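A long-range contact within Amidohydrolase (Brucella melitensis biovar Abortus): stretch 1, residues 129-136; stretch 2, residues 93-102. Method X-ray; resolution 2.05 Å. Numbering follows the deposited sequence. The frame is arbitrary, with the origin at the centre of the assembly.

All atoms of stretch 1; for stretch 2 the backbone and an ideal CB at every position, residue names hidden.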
# COMPACT_ATOMS: atom_id res chain seq x y z
N HIS B 129 -22.74 -12.05 -1.53
CA HIS B 129 -22.69 -13.40 -1.01
C HIS B 129 -23.15 -14.44 -2.00
O HIS B 129 -24.37 -14.53 -2.29
CB HIS B 129 -23.59 -13.46 0.22
CG HIS B 129 -23.71 -14.83 0.80
ND1 HIS B 129 -22.64 -15.50 1.23
CD2 HIS B 129 -24.82 -15.65 0.99
CE1 HIS B 129 -23.04 -16.70 1.71
NE2 HIS B 129 -24.37 -16.80 1.55
N TYR B 130 -22.23 -15.23 -2.53
CA TYR B 130 -22.62 -16.24 -3.52
C TYR B 130 -22.33 -17.69 -3.15
O TYR B 130 -22.58 -18.59 -3.94
CB TYR B 130 -22.04 -15.93 -4.91
CG TYR B 130 -20.55 -15.80 -5.06
CD1 TYR B 130 -19.74 -16.92 -5.21
CD2 TYR B 130 -19.95 -14.55 -5.16
CE1 TYR B 130 -18.37 -16.80 -5.39
CE2 TYR B 130 -18.58 -14.42 -5.36
CZ TYR B 130 -17.80 -15.54 -5.48
OH TYR B 130 -16.45 -15.40 -5.67
N LEU B 131 -21.80 -17.93 -1.96
CA LEU B 131 -21.47 -19.26 -1.53
C LEU B 131 -22.68 -19.80 -0.79
O LEU B 131 -22.80 -19.65 0.44
CB LEU B 131 -20.23 -19.21 -0.65
CG LEU B 131 -19.72 -20.54 -0.13
CD1 LEU B 131 -19.48 -21.54 -1.24
CD2 LEU B 131 -18.47 -20.27 0.72
N HIS B 132 -23.60 -20.42 -1.54
CA HIS B 132 -24.92 -20.75 -1.02
C HIS B 132 -25.10 -22.16 -0.54
O HIS B 132 -25.56 -22.39 0.57
CB HIS B 132 -26.00 -20.49 -2.07
CG HIS B 132 -26.12 -19.05 -2.48
ND1 HIS B 132 -26.33 -18.05 -1.59
CD2 HIS B 132 -26.10 -18.45 -3.75
CE1 HIS B 132 -26.44 -16.88 -2.26
NE2 HIS B 132 -26.28 -17.13 -3.58
N HIS B 133 -24.82 -23.13 -1.41
CA HIS B 133 -25.28 -24.49 -1.21
C HIS B 133 -24.20 -25.40 -0.69
O HIS B 133 -23.06 -24.99 -0.52
CB HIS B 133 -25.89 -24.99 -2.51
CG HIS B 133 -26.96 -24.07 -3.05
ND1 HIS B 133 -28.03 -23.70 -2.31
CD2 HIS B 133 -27.12 -23.48 -4.31
CE1 HIS B 133 -28.81 -22.89 -3.06
NE2 HIS B 133 -28.25 -22.76 -4.27
N ASP B 134 -24.55 -26.66 -0.45
CA ASP B 134 -23.58 -27.61 0.11
C ASP B 134 -22.52 -27.98 -0.95
O ASP B 134 -22.57 -27.51 -2.08
CB ASP B 134 -24.37 -28.79 0.68
CG ASP B 134 -23.57 -29.67 1.64
OD1 ASP B 134 -22.34 -29.49 1.83
OD2 ASP B 134 -24.20 -30.62 2.16
N CYS B 135 -21.53 -28.79 -0.56
CA CYS B 135 -20.36 -29.06 -1.42
C CYS B 135 -20.71 -29.77 -2.74
O CYS B 135 -20.03 -29.56 -3.73
CB CYS B 135 -19.29 -29.85 -0.63
SG CYS B 135 -18.67 -28.92 0.80
N ASP B 136 -21.77 -30.57 -2.75
CA ASP B 136 -22.21 -31.24 -3.98
C ASP B 136 -23.22 -30.40 -4.75
O ASP B 136 -23.77 -30.84 -5.75
CB ASP B 136 -22.77 -32.67 -3.69
CG ASP B 136 -23.97 -32.68 -2.73
OD1 ASP B 136 -24.79 -31.75 -2.73
OD2 ASP B 136 -24.10 -33.66 -1.95
N UNK B 93 -7.04 -21.66 -6.46
CA UNK B 93 -7.09 -21.47 -5.02
C UNK B 93 -8.51 -21.04 -4.63
O UNK B 93 -9.07 -21.58 -3.69
CB UNK B 93 -6.06 -20.44 -4.57
N UNK B 94 -9.12 -20.14 -5.40
CA UNK B 94 -10.44 -19.65 -5.06
C UNK B 94 -11.47 -20.80 -5.05
O UNK B 94 -12.25 -20.91 -4.10
CB UNK B 94 -10.86 -18.56 -6.05
N UNK B 95 -11.44 -21.65 -6.08
CA UNK B 95 -12.35 -22.80 -6.14
C UNK B 95 -12.00 -23.90 -5.09
O UNK B 95 -12.90 -24.54 -4.59
CB UNK B 95 -12.31 -23.40 -7.55
N UNK B 96 -10.73 -24.08 -4.72
CA UNK B 96 -10.41 -24.99 -3.61
C UNK B 96 -11.15 -24.57 -2.33
O UNK B 96 -11.80 -25.41 -1.70
CB UNK B 96 -8.90 -25.02 -3.36
N UNK B 97 -11.08 -23.28 -1.97
CA UNK B 97 -11.84 -22.76 -0.82
C UNK B 97 -13.37 -22.83 -1.05
O UNK B 97 -14.10 -23.31 -0.19
CB UNK B 97 -11.43 -21.31 -0.54
N UNK B 98 -13.83 -22.29 -2.18
CA UNK B 98 -15.26 -22.17 -2.47
C UNK B 98 -15.95 -23.55 -2.43
O UNK B 98 -17.04 -23.67 -1.89
CB UNK B 98 -15.47 -21.51 -3.84
N UNK B 99 -15.28 -24.59 -2.93
CA UNK B 99 -15.93 -25.89 -3.10
C UNK B 99 -15.86 -26.76 -1.85
O UNK B 99 -16.59 -27.74 -1.80
CB UNK B 99 -15.29 -26.64 -4.27
N UNK B 100 -15.04 -26.42 -0.86
CA UNK B 100 -14.90 -27.26 0.35
C UNK B 100 -15.34 -26.60 1.65
O UNK B 100 -15.51 -27.28 2.66
CB UNK B 100 -13.44 -27.69 0.50
N UNK B 101 -15.54 -25.28 1.65
CA UNK B 101 -15.83 -24.60 2.90
C UNK B 101 -17.19 -25.04 3.49
O UNK B 101 -18.19 -25.06 2.79
CB UNK B 101 -15.81 -23.09 2.68
N UNK B 102 -17.19 -25.38 4.77
CA UNK B 102 -18.39 -25.73 5.50
C UNK B 102 -19.02 -24.46 6.13
O UNK B 102 -18.37 -23.41 6.22
CB UNK B 102 -18.07 -26.77 6.57

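Stretch 1 runs without regular secondary structure past a helix of stretch 2, and it reaches that helix with three side chains: Tyr130, Leu131 and Cys135. The positions of stretch 2 can be judged by how they meet these three.

Position 93 has helical backbone angles and lies out of reach of stretch 1, which therefore sets no preference; many helix-compatible side chains would serve. It is Ile93, whose carbonyl O accepts the backbone hydrogen bond from N of position 97 at 3.1 Å.

At position 94 the CA-to-CB bond points sideways, and nothing of stretch 1 lies within 5.5 Å of the ideal CB. The hydroxyl end of Tyr130 lies farther off in this direction, so a short side chain would leave the gap open, whereas a long, flexible one, such as methionine, glutamine or lysine, could cross it. The residue is Met94. With chi1 t and chi2 and chi3 both m, it brings CE to 4.0 Å from Tyr130 OH, a packing contact made by the tip of the chain.

Positions 95 and 96 are left free by stretch 1: CA-to-CB points away at the first, and the second is out of reach. Polar, charged or aromatic residues would all be compatible. They are Tyr95, whose OH comes no nearer than 6.7 Å to stretch 1, at Tyr130 CE1, and Lys96, fully extended with all four chi angles t. Position 97 points sideways and again has no neighbour from stretch 1 near its ideal CB, so its size is unconstrained from this side; it is Phe97, whose ring leads away.

Position 98 faces stretch 1 directly. Its ideal CB is 4.8 Å from Leu131 CD1, and the two CA atoms are 6.9 Å apart, which favours a small residue such as alanine, serine or glycine, although the backbone alone does not exclude others. Ala98 is found. Its methyl leaves the leucine close to the helix backbone, and Leu131 CD1 lies 3.3 Å from Ala98 O.

At position 99 CA-to-CB points away, although its CA is 5.7 Å from that of Cys135. The contact here belongs to the main chain, so the side chain may be of many kinds. It is Leu99 (chi1 m, chi2 t); its carbonyl O lies 3.5 Å from Cys135 SG.

Position 100 also points away, its ideal CB 5.4 Å from Cys135 SG. A small polar residue able to turn back onto the preceding helical turn would suit. Thr100, with chi1 p, does this through a 2.7 Å hydrogen bond from OG1 to Lys96 O.

Position 101 leaves helical geometry, with phi/psi of -66/131. Its ideal CB is 4.3 Å from Leu131 CD2, inviting an apolar residue, branched or linear. Met101 provides one: its CB packs 4.4 Å from Leu131 CD2, while the end of the chain leads away.

Position 102 points away in an extended conformation, where serine, threonine, aspartate or asparagine could begin a helix. Thr102 is its N-cap, with the side chain capping a backbone N just past the stretch.

Stretch 2, residues 93-102: IMYKFALTMT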
# COMPACT_ATOMS: atom_id res chain seq x y z
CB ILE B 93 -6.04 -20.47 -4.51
CG1 ILE B 93 -4.60 -20.93 -4.87
CG2 ILE B 93 -6.16 -20.30 -3.00
CD1 ILE B 93 -4.22 -22.34 -4.44
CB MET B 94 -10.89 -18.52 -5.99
CG MET B 94 -12.14 -17.80 -5.46
SD MET B 94 -13.70 -18.55 -6.02
CE MET B 94 -13.82 -17.72 -7.60
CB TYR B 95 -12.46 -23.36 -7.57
CG TYR B 95 -13.40 -22.54 -8.42
CD1 TYR B 95 -14.78 -22.72 -8.33
CD2 TYR B 95 -12.92 -21.54 -9.28
CE1 TYR B 95 -15.65 -21.94 -9.09
CE2 TYR B 95 -13.79 -20.76 -10.04
CZ TYR B 95 -15.15 -20.96 -9.94
OH TYR B 95 -16.00 -20.17 -10.68
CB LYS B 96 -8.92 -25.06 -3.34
CG LYS B 96 -8.57 -25.86 -2.09
CD LYS B 96 -7.10 -26.26 -2.04
CE LYS B 96 -6.68 -26.63 -0.62
NZ LYS B 96 -5.37 -27.34 -0.56
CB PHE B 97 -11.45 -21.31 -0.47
CG PHE B 97 -10.20 -21.22 0.36
CD1 PHE B 97 -8.96 -21.50 -0.20
CD2 PHE B 97 -10.26 -20.88 1.72
CE1 PHE B 97 -7.80 -21.43 0.56
CE2 PHE B 97 -9.11 -20.81 2.48
CZ PHE B 97 -7.88 -21.08 1.90
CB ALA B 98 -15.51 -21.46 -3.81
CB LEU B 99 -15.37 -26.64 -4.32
CG LEU B 99 -15.67 -26.01 -5.69
CD1 LEU B 99 -14.92 -26.73 -6.80
CD2 LEU B 99 -17.17 -26.00 -5.98
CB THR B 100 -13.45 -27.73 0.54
OG1 THR B 100 -12.58 -26.58 0.63
CG2 THR B 100 -13.02 -28.65 -0.59
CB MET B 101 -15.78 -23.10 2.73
CG MET B 101 -15.64 -22.37 4.07
SD MET B 101 -15.30 -20.62 3.94
CE MET B 101 -13.62 -20.75 3.35
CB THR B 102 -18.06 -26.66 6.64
OG1 THR B 102 -17.29 -25.94 7.60
CG2 THR B 102 -17.27 -27.91 6.14
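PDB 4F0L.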